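Local coordinates for variable region-containing chitin-binding protein 3 (Branchiostoma floridae, PDB 1XT5), which probably binds and may hydrolyse chitin as a whole protein, of which this chain is domain 1, an immunoglobulin V-type domain of an innate immune receptor, at residues Y28-A31 with N32-Q35; K74-G78 with D79-R83; T97-H100 with P101-G105. One frame throughout, in Å; residues are numbered along the deposited sequence.

How the interactions relate
All three interactions are local turns in which the chain passes from one sheet of the V-type sandwich to the other. Interaction 1 lies on the surface at the end of strand 22-31, on the opposite side of the chain's centre from the other two. Its chemistry is aliphatic packing and water bridges. Interaction 2 is also largely at the surface, but Phe80 is buried, and direct hydrogen bonds hold its 3-10 turn. Interaction 3 is partly buried, with a carboxylate bonded to the backbone. Interactions 2 and 3 touch: Arg83 NH1 and Asp103 OD2 form a salt bridge of 2.7 Å. Interaction 1 stays about 11 Å from interaction 2 at the nearest atoms.

Interaction 1: residues Y28-A31 with N32-Q35; sequences YQLA and NDTQ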
loop_
_atom_site.group_PDB
_atom_site.type_symbol
_atom_site.label_atom_id
_atom_site.label_comp_id
_atom_site.label_asym_id
_atom_site.label_seq_id
_atom_site.Cartn_x
_atom_site.Cartn_y
_atom_site.Cartn_z
ATOM N N TYR A 28 7.407 -5.089 -4.053
ATOM C CA TYR A 28 7.172 -6.492 -3.743
ATOM C C TYR A 28 7.720 -7.350 -4.873
ATOM O O TYR A 28 7.856 -6.905 -6.031
ATOM C CB TYR A 28 5.667 -6.805 -3.479
ATOM C CG TYR A 28 4.839 -6.813 -4.740
ATOM C CD1 TYR A 28 4.646 -7.983 -5.466
ATOM C CD2 TYR A 28 4.246 -5.659 -5.244
ATOM C CE1 TYR A 28 3.926 -8.025 -6.605
ATOM C CE2 TYR A 28 3.510 -5.696 -6.434
ATOM C CZ TYR A 28 3.350 -6.880 -7.103
ATOM O OH TYR A 28 2.657 -6.904 -8.288
ATOM N N GLN A 29 7.904 -8.630 -4.518
ATOM C CA GLN A 29 8.188 -9.692 -5.439
ATOM C C GLN A 29 7.260 -10.854 -5.121
ATOM O O GLN A 29 7.070 -11.174 -3.979
ATOM C CB GLN A 29 9.617 -10.158 -5.389
ATOM C CG GLN A 29 10.522 -9.087 -6.009
ATOM C CD GLN A 29 10.374 -8.978 -7.516
ATOM O OE1 GLN A 29 10.164 -7.881 -8.047
ATOM N NE2 GLN A 29 10.456 -10.072 -8.302
ATOM N N LEU A 30 6.703 -11.447 -6.165
ATOM C CA LEU A 30 5.834 -12.613 -6.014
ATOM C C LEU A 30 6.438 -13.721 -6.783
ATOM O O LEU A 30 6.326 -13.704 -8.019
ATOM C CB LEU A 30 4.395 -12.276 -6.424
ATOM C CG LEU A 30 3.425 -13.433 -6.414
ATOM C CD1 LEU A 30 3.410 -14.147 -5.051
ATOM C CD2 LEU A 30 2.033 -12.989 -6.767
ATOM N N ALA A 31 7.064 -14.644 -6.100
ATOM C CA ALA A 31 7.728 -15.758 -6.752
ATOM C C ALA A 31 6.681 -16.776 -7.198
ATOM O O ALA A 31 5.763 -17.107 -6.425
ATOM C CB ALA A 31 8.674 -16.442 -5.817
ATOM N N ASN A 32 6.794 -17.286 -8.405
ATOM C CA ASN A 32 6.052 -18.378 -8.934
ATOM C C ASN A 32 4.543 -18.161 -9.037
ATOM O O ASN A 32 3.754 -19.107 -8.972
ATOM C CB ASN A 32 6.326 -19.655 -8.080
ATOM C CG ASN A 32 7.794 -19.944 -8.009
ATOM O OD1 ASN A 32 8.514 -20.028 -9.029
ATOM N ND2 ASN A 32 8.223 -20.166 -6.792
ATOM N N ASP A 33 4.108 -16.943 -9.270
ATOM C CA ASP A 33 2.690 -16.658 -9.527
ATOM C C ASP A 33 2.657 -15.403 -10.388
ATOM O O ASP A 33 3.104 -14.334 -9.920
ATOM C CB ASP A 33 1.922 -16.430 -8.230
ATOM C CG ASP A 33 0.454 -16.172 -8.382
ATOM O OD1 ASP A 33 -0.023 -16.174 -9.533
ATOM O OD2 ASP A 33 -0.255 -15.977 -7.357
ATOM N N THR A 34 2.216 -15.546 -11.624
ATOM C CA THR A 34 2.182 -14.409 -12.535
ATOM C C THR A 34 0.828 -13.709 -12.512
ATOM O O THR A 34 0.640 -12.744 -13.258
ATOM C CB THR A 34 2.549 -14.783 -13.969
ATOM O OG1 THR A 34 1.661 -15.872 -14.318
ATOM C CG2 THR A 34 4.004 -15.199 -13.999
ATOM N N GLN A 35 -0.136 -14.197 -11.738
ATOM C CA GLN A 35 -1.439 -13.543 -11.648
ATOM C C GLN A 35 -1.330 -12.207 -10.893
ATOM O O GLN A 35 -0.526 -12.126 -9.924
ATOM C CB GLN A 35 -2.481 -14.416 -10.923
ATOM C CG GLN A 35 -2.753 -15.688 -11.708
ATOM C CD GLN A 35 -3.919 -16.470 -11.149
ATOM O OE1 GLN A 35 -4.108 -16.556 -9.933
ATOM N NE2 GLN A 35 -4.729 -17.013 -12.046
HETATM O O HOH W 1 5.836 -14.849 -10.382
HETATM O O HOH W 2 5.009 -12.399 -10.254
#
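Leu30 and Asp33 meet where strand 22-31 ends and the chain enters the loop toward strand 38-44. This is the B-C loop of the immunoglobulin V fold, which corresponds in position to the first hypervariable loop of antibodies. It contains an Asx turn at Asp33. The side chains of Leu30 and Asp33 lie at a slant to each other. The leucine branch does the touching: CD2 of Leu30 sits 3.7 Å from CB of Asp33. The same methyl lies 3.6 Å from the backbone O of Asp33, so it rests against both the base of the side chain and the peptide that follows. Leu30 reaches there because its CG stands opposite the backbone N (chi1 175°), which carries the branch forward. Leu30 also touches Met5 of strand 4-8.

Asn32 makes the bend, with a positive phi of 63°. Water links the backbone groups across the bend. Water 1 is 2.7 Å from Leu30 O and accepts from Asp33 N at 2.9 Å. Water 2 lies between two carbonyls, 2.9 Å from Leu30 O and 2.7 Å from Asp33 O. Both waters can thus link Leu30 O, at the strand end, to the loop, though they have more acceptors in reach than protons to give.

The polar side chains turn to other parts of the domain. Asn32 ND2 donates to Gln2 O, and Asp33 OD2 accepts from Gln113 NE2. These bonds link the loop to the N-terminal segment and to the residue just after strand 105-112. The other carboxylate oxygen closes the Asx turn. Gln35 N donates to Asp33 OD1 at 3.0 Å, meeting it from above the carboxylate plane, 45° out of it.

Interaction 2: residues K74-G78 with D79-R83; sequences KESFG and DFLGR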
loop_
_atom_site.group_PDB
_atom_site.type_symbol
_atom_site.label_atom_id
_atom_site.label_comp_id
_atom_site.label_asym_id
_atom_site.label_seq_id
_atom_site.Cartn_x
_atom_site.Cartn_y
_atom_site.Cartn_z
ATOM N N LYS A 74 -8.587 0.991 -8.570
ATOM C CA LYS A 74 -7.856 1.795 -7.602
ATOM C C LYS A 74 -8.864 2.591 -6.811
ATOM O O LYS A 74 -9.694 3.275 -7.421
ATOM C CB LYS A 74 -6.855 2.731 -8.268
ATOM C CG LYS A 74 -5.743 2.027 -9.004
ATOM C CD LYS A 74 -4.661 2.985 -9.495
ATOM C CE LYS A 74 -3.570 2.249 -10.214
ATOM N NZ LYS A 74 -2.437 3.080 -10.642
ATOM N N GLU A 75 -8.789 2.566 -5.492
ATOM C CA GLU A 75 -9.733 3.309 -4.667
ATOM C C GLU A 75 -9.062 3.777 -3.398
ATOM O O GLU A 75 -8.329 3.021 -2.750
ATOM C CB GLU A 75 -10.945 2.442 -4.338
ATOM C CG GLU A 75 -12.036 3.160 -3.575
ATOM C CD GLU A 75 -13.357 2.458 -3.493
ATOM O OE1 GLU A 75 -13.425 1.271 -3.867
ATOM O OE2 GLU A 75 -14.317 3.112 -2.988
ATOM N N SER A 76 -9.348 5.016 -3.003
ATOM C CA SER A 76 -8.984 5.544 -1.690
ATOM C C SER A 76 -10.236 5.687 -0.839
ATOM O O SER A 76 -11.352 5.814 -1.346
ATOM C CB SER A 76 -8.291 6.873 -1.816
ATOM O OG SER A 76 -9.021 7.846 -2.558
ATOM N N PHE A 77 -10.037 5.625 0.489
ATOM C CA PHE A 77 -11.136 5.425 1.417
ATOM C C PHE A 77 -11.189 6.413 2.548
ATOM O O PHE A 77 -10.177 6.937 3.010
ATOM C CB PHE A 77 -11.088 3.996 2.040
ATOM C CG PHE A 77 -11.252 2.898 1.029
ATOM C CD1 PHE A 77 -10.145 2.381 0.383
ATOM C CD2 PHE A 77 -12.521 2.390 0.747
ATOM C CE1 PHE A 77 -10.238 1.392 -0.558
ATOM C CE2 PHE A 77 -12.618 1.407 -0.203
ATOM C CZ PHE A 77 -11.500 0.916 -0.843
ATOM N N GLY A 78 -12.426 6.662 3.049
ATOM C CA GLY A 78 -12.568 7.369 4.292
ATOM C C GLY A 78 -11.951 8.752 4.223
ATOM O O GLY A 78 -12.150 9.511 3.277
ATOM N N ASP A 79 -11.229 9.097 5.292
ATOM C CA ASP A 79 -10.619 10.390 5.366
ATOM C C ASP A 79 -9.529 10.591 4.327
ATOM O O ASP A 79 -9.032 11.692 4.188
ATOM C CB ASP A 79 -10.035 10.553 6.780
ATOM C CG ASP A 79 -11.127 10.767 7.815
ATOM O OD1 ASP A 79 -12.271 11.077 7.537
ATOM O OD2 ASP A 79 -10.716 10.581 8.958
ATOM N N PHE A 80 -9.120 9.534 3.641
ATOM C CA PHE A 80 -8.065 9.593 2.647
ATOM C C PHE A 80 -8.580 9.736 1.238
ATOM O O PHE A 80 -7.793 9.840 0.320
ATOM C CB PHE A 80 -7.156 8.336 2.725
ATOM C CG PHE A 80 -6.640 8.127 4.156
ATOM C CD1 PHE A 80 -7.349 7.293 4.999
ATOM C CD2 PHE A 80 -5.531 8.782 4.555
ATOM C CE1 PHE A 80 -6.985 7.129 6.317
ATOM C CE2 PHE A 80 -5.107 8.634 5.904
ATOM C CZ PHE A 80 -5.856 7.806 6.714
ATOM N N LEU A 81 -9.898 9.672 1.088
ATOM C CA LEU A 81 -10.483 9.710 -0.249
ATOM C C LEU A 81 -10.078 10.987 -0.897
ATOM O O LEU A 81 -10.239 12.072 -0.357
ATOM C CB LEU A 81 -12.007 9.550 -0.184
ATOM C CG LEU A 81 -12.701 9.155 -1.473
ATOM C CD1 LEU A 81 -14.105 8.592 -1.154
ATOM C CD2 LEU A 81 -12.842 10.247 -2.509
ATOM N N GLY A 82 -9.590 10.884 -2.121
ATOM C CA GLY A 82 -9.106 11.965 -2.850
ATOM C C GLY A 82 -7.736 12.497 -2.534
ATOM O O GLY A 82 -7.259 13.421 -3.213
ATOM N N ARG A 83 -7.073 11.976 -1.543
ATOM C CA ARG A 83 -5.739 12.354 -1.135
ATOM C C ARG A 83 -4.710 11.258 -1.282
ATOM O O ARG A 83 -3.509 11.558 -1.355
ATOM C CB ARG A 83 -5.700 12.809 0.338
ATOM C CG ARG A 83 -6.644 13.937 0.612
ATOM C CD ARG A 83 -6.493 14.553 1.974
ATOM N NE ARG A 83 -6.691 13.704 3.119
ATOM C CZ ARG A 83 -5.790 13.233 4.013
ATOM N NH1 ARG A 83 -4.511 13.484 3.871
ATOM N NH2 ARG A 83 -6.201 12.510 5.019
#
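Ser76 reaches across the turn to the backbone of Gly82. Gly82 N donates to Ser76 OG at 3.1 Å, with an angle of 152° at the hydrogen. The hydroxyl is placed by a chi1 of 54°, which sets OG between the backbone N and the carbonyl carbon. Leu81 packs alongside, its CG 3.6 Å from Ser76 O.

Two overlapping beta turns shape this C''-D loop of the V fold, between strands 72-76 and 84-86. Phe80 N donates to Phe77 O at 2.9 Å in a type II' turn, and Leu81 N donates to Gly78 O at 3.1 Å in a type I turn. Phe77 O also lies at the edge of the Phe80 ring, near its plane. Gly78 starts the bend with a positive phi, in a conformation readily taken only by glycine.

Arg83 folds back over the turn and grips one atom with two nitrogens. Its NE lies 3.3 Å from Asp79 O, in the carbonyl plane, and its NH2 is 3.1 Å from the same Asp79 O but well above that plane.

Further out, Phe80 packs on Val53 and Leu96, one from each sheet of the V-type sandwich. Arg83 NH1 also bonds Thr97 O. With several acceptors holding its guanidinium, Arg83 probably keeps a fixed orientation, and its charge is probably balanced at least in part by Asp103.

Interaction 3: residues T97-H100 with P101-G105; sequences THVH and PQDGG
A chi1 of -73° in Asp103 sets its carboxylate beside its own backbone N and turns it back to His100. This is the 3-10 turn of the E-F loop in the V-type immunoglobulin fold, between strands 94-96 and 105-112. Asp103 and His100 bond each other twice. His100 N donates to Asp103 OD2 at 2.8 Å in a nearly straight bond of 170°, approaching from above the carboxylate plane. In return, Asp103 N donates to His100 O at 2.9 Å and closes the turn, with Pro101 and Gln102 at its corner. Val99 flanks the carboxylate, with CG1 3.8 Å from Asp103 OD2.

The carboxylate is buried, and OD2 has Arg83 as a second partner, so a peptide N-H and a cation share it. This arginine-aspartate pair is a familiar feature of V domains. Asp103 O accepts from Tyr107 OH, the tyrosine corner of the Greek-key sandwich. The Tyr107 bond ties the turn to strand 105-112, and Arg83 ties it to the loop before strand 84-86.

The His100 ring lies obliquely to the carboxylate, the planes 42° apart. Its ND1 donates back to His98 O at 2.7 Å, nearly along the C=O axis.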
loop_
_atom_site.group_PDB
_atom_site.type_symbol
_atom_site.label_atom_id
_atom_site.label_comp_id
_atom_site.label_asym_id
_atom_site.label_seq_id
_atom_site.Cartn_x
_atom_site.Cartn_y
_atom_site.Cartn_z
ATOM N N THR A 97 -1.564 13.358 -0.209
ATOM C CA THR A 97 -1.511 14.838 -0.324
ATOM C C THR A 97 -2.260 15.465 0.855
ATOM O O THR A 97 -3.025 14.807 1.568
ATOM C CB THR A 97 -2.145 15.327 -1.622
ATOM O OG1 THR A 97 -3.510 14.939 -1.626
ATOM C CG2 THR A 97 -1.493 14.695 -2.796
ATOM N N HIS A 98 -2.034 16.780 1.003
ATOM C CA HIS A 98 -2.761 17.583 2.008
ATOM C C HIS A 98 -2.725 16.894 3.383
ATOM O O HIS A 98 -3.763 16.686 4.015
ATOM C CB HIS A 98 -4.194 17.847 1.608
ATOM C CG HIS A 98 -4.287 18.569 0.353
ATOM N ND1 HIS A 98 -4.126 19.923 0.260
ATOM C CD2 HIS A 98 -4.577 18.090 -0.885
ATOM C CE1 HIS A 98 -4.268 20.241 -1.015
ATOM N NE2 HIS A 98 -4.563 19.186 -1.752
ATOM N N VAL A 99 -1.516 16.509 3.820
ATOM C CA VAL A 99 -1.400 15.714 5.022
ATOM C C VAL A 99 -1.974 16.424 6.231
ATOM O O VAL A 99 -1.672 17.578 6.525
ATOM C CB VAL A 99 0.079 15.296 5.232
ATOM C CG1 VAL A 99 0.287 14.723 6.587
ATOM C CG2 VAL A 99 0.512 14.326 4.148
ATOM N N HIS A 100 -2.841 15.717 6.950
ATOM C CA HIS A 100 -3.489 16.279 8.146
ATOM C C HIS A 100 -2.699 15.947 9.398
ATOM O O HIS A 100 -1.964 14.984 9.431
ATOM C CB HIS A 100 -4.885 15.683 8.309
ATOM C CG HIS A 100 -5.885 16.114 7.289
ATOM N ND1 HIS A 100 -5.623 16.180 5.932
ATOM C CD2 HIS A 100 -7.164 16.524 7.441
ATOM C CE1 HIS A 100 -6.742 16.615 5.330
ATOM N NE2 HIS A 100 -7.720 16.828 6.229
ATOM N N PRO A 101 -2.858 16.744 10.417
ATOM C CA PRO A 101 -2.161 16.410 11.704
ATOM C C PRO A 101 -2.331 14.953 12.131
ATOM O O PRO A 101 -1.371 14.206 12.484
ATOM C CB PRO A 101 -2.758 17.399 12.678
ATOM C CG PRO A 101 -3.162 18.580 11.868
ATOM C CD PRO A 101 -3.624 17.983 10.535
ATOM N N GLN A 102 -3.558 14.442 12.027
ATOM C CA GLN A 102 -3.807 13.078 12.497
ATOM C C GLN A 102 -3.488 12.036 11.449
ATOM O O GLN A 102 -3.749 10.855 11.759
ATOM C CB GLN A 102 -5.265 12.961 12.892
ATOM C CG GLN A 102 -5.563 13.875 14.069
ATOM C CD GLN A 102 -4.507 14.034 15.137
ATOM O OE1 GLN A 102 -3.835 15.055 15.386
ATOM N NE2 GLN A 102 -4.318 12.943 15.857
ATOM N N ASP A 103 -2.924 12.403 10.339
ATOM C CA ASP A 103 -2.414 11.409 9.425
ATOM C C ASP A 103 -1.139 10.757 9.942
ATOM O O ASP A 103 -0.726 9.725 9.409
ATOM C CB ASP A 103 -2.146 11.980 8.032
ATOM C CG ASP A 103 -3.346 12.285 7.182
ATOM O OD1 ASP A 103 -4.452 11.814 7.479
ATOM O OD2 ASP A 103 -3.160 13.056 6.224
ATOM N N GLY A 104 -0.458 11.303 10.977
ATOM C CA GLY A 104 0.662 10.574 11.537
ATOM C C GLY A 104 0.238 9.234 12.047
ATOM O O GLY A 104 -0.879 9.028 12.541
ATOM N N GLY A 105 1.143 8.260 11.954
ATOM C CA GLY A 105 0.824 6.927 12.377
ATOM C C GLY A 105 1.585 5.897 11.590
ATOM O O GLY A 105 2.697 6.162 11.105
#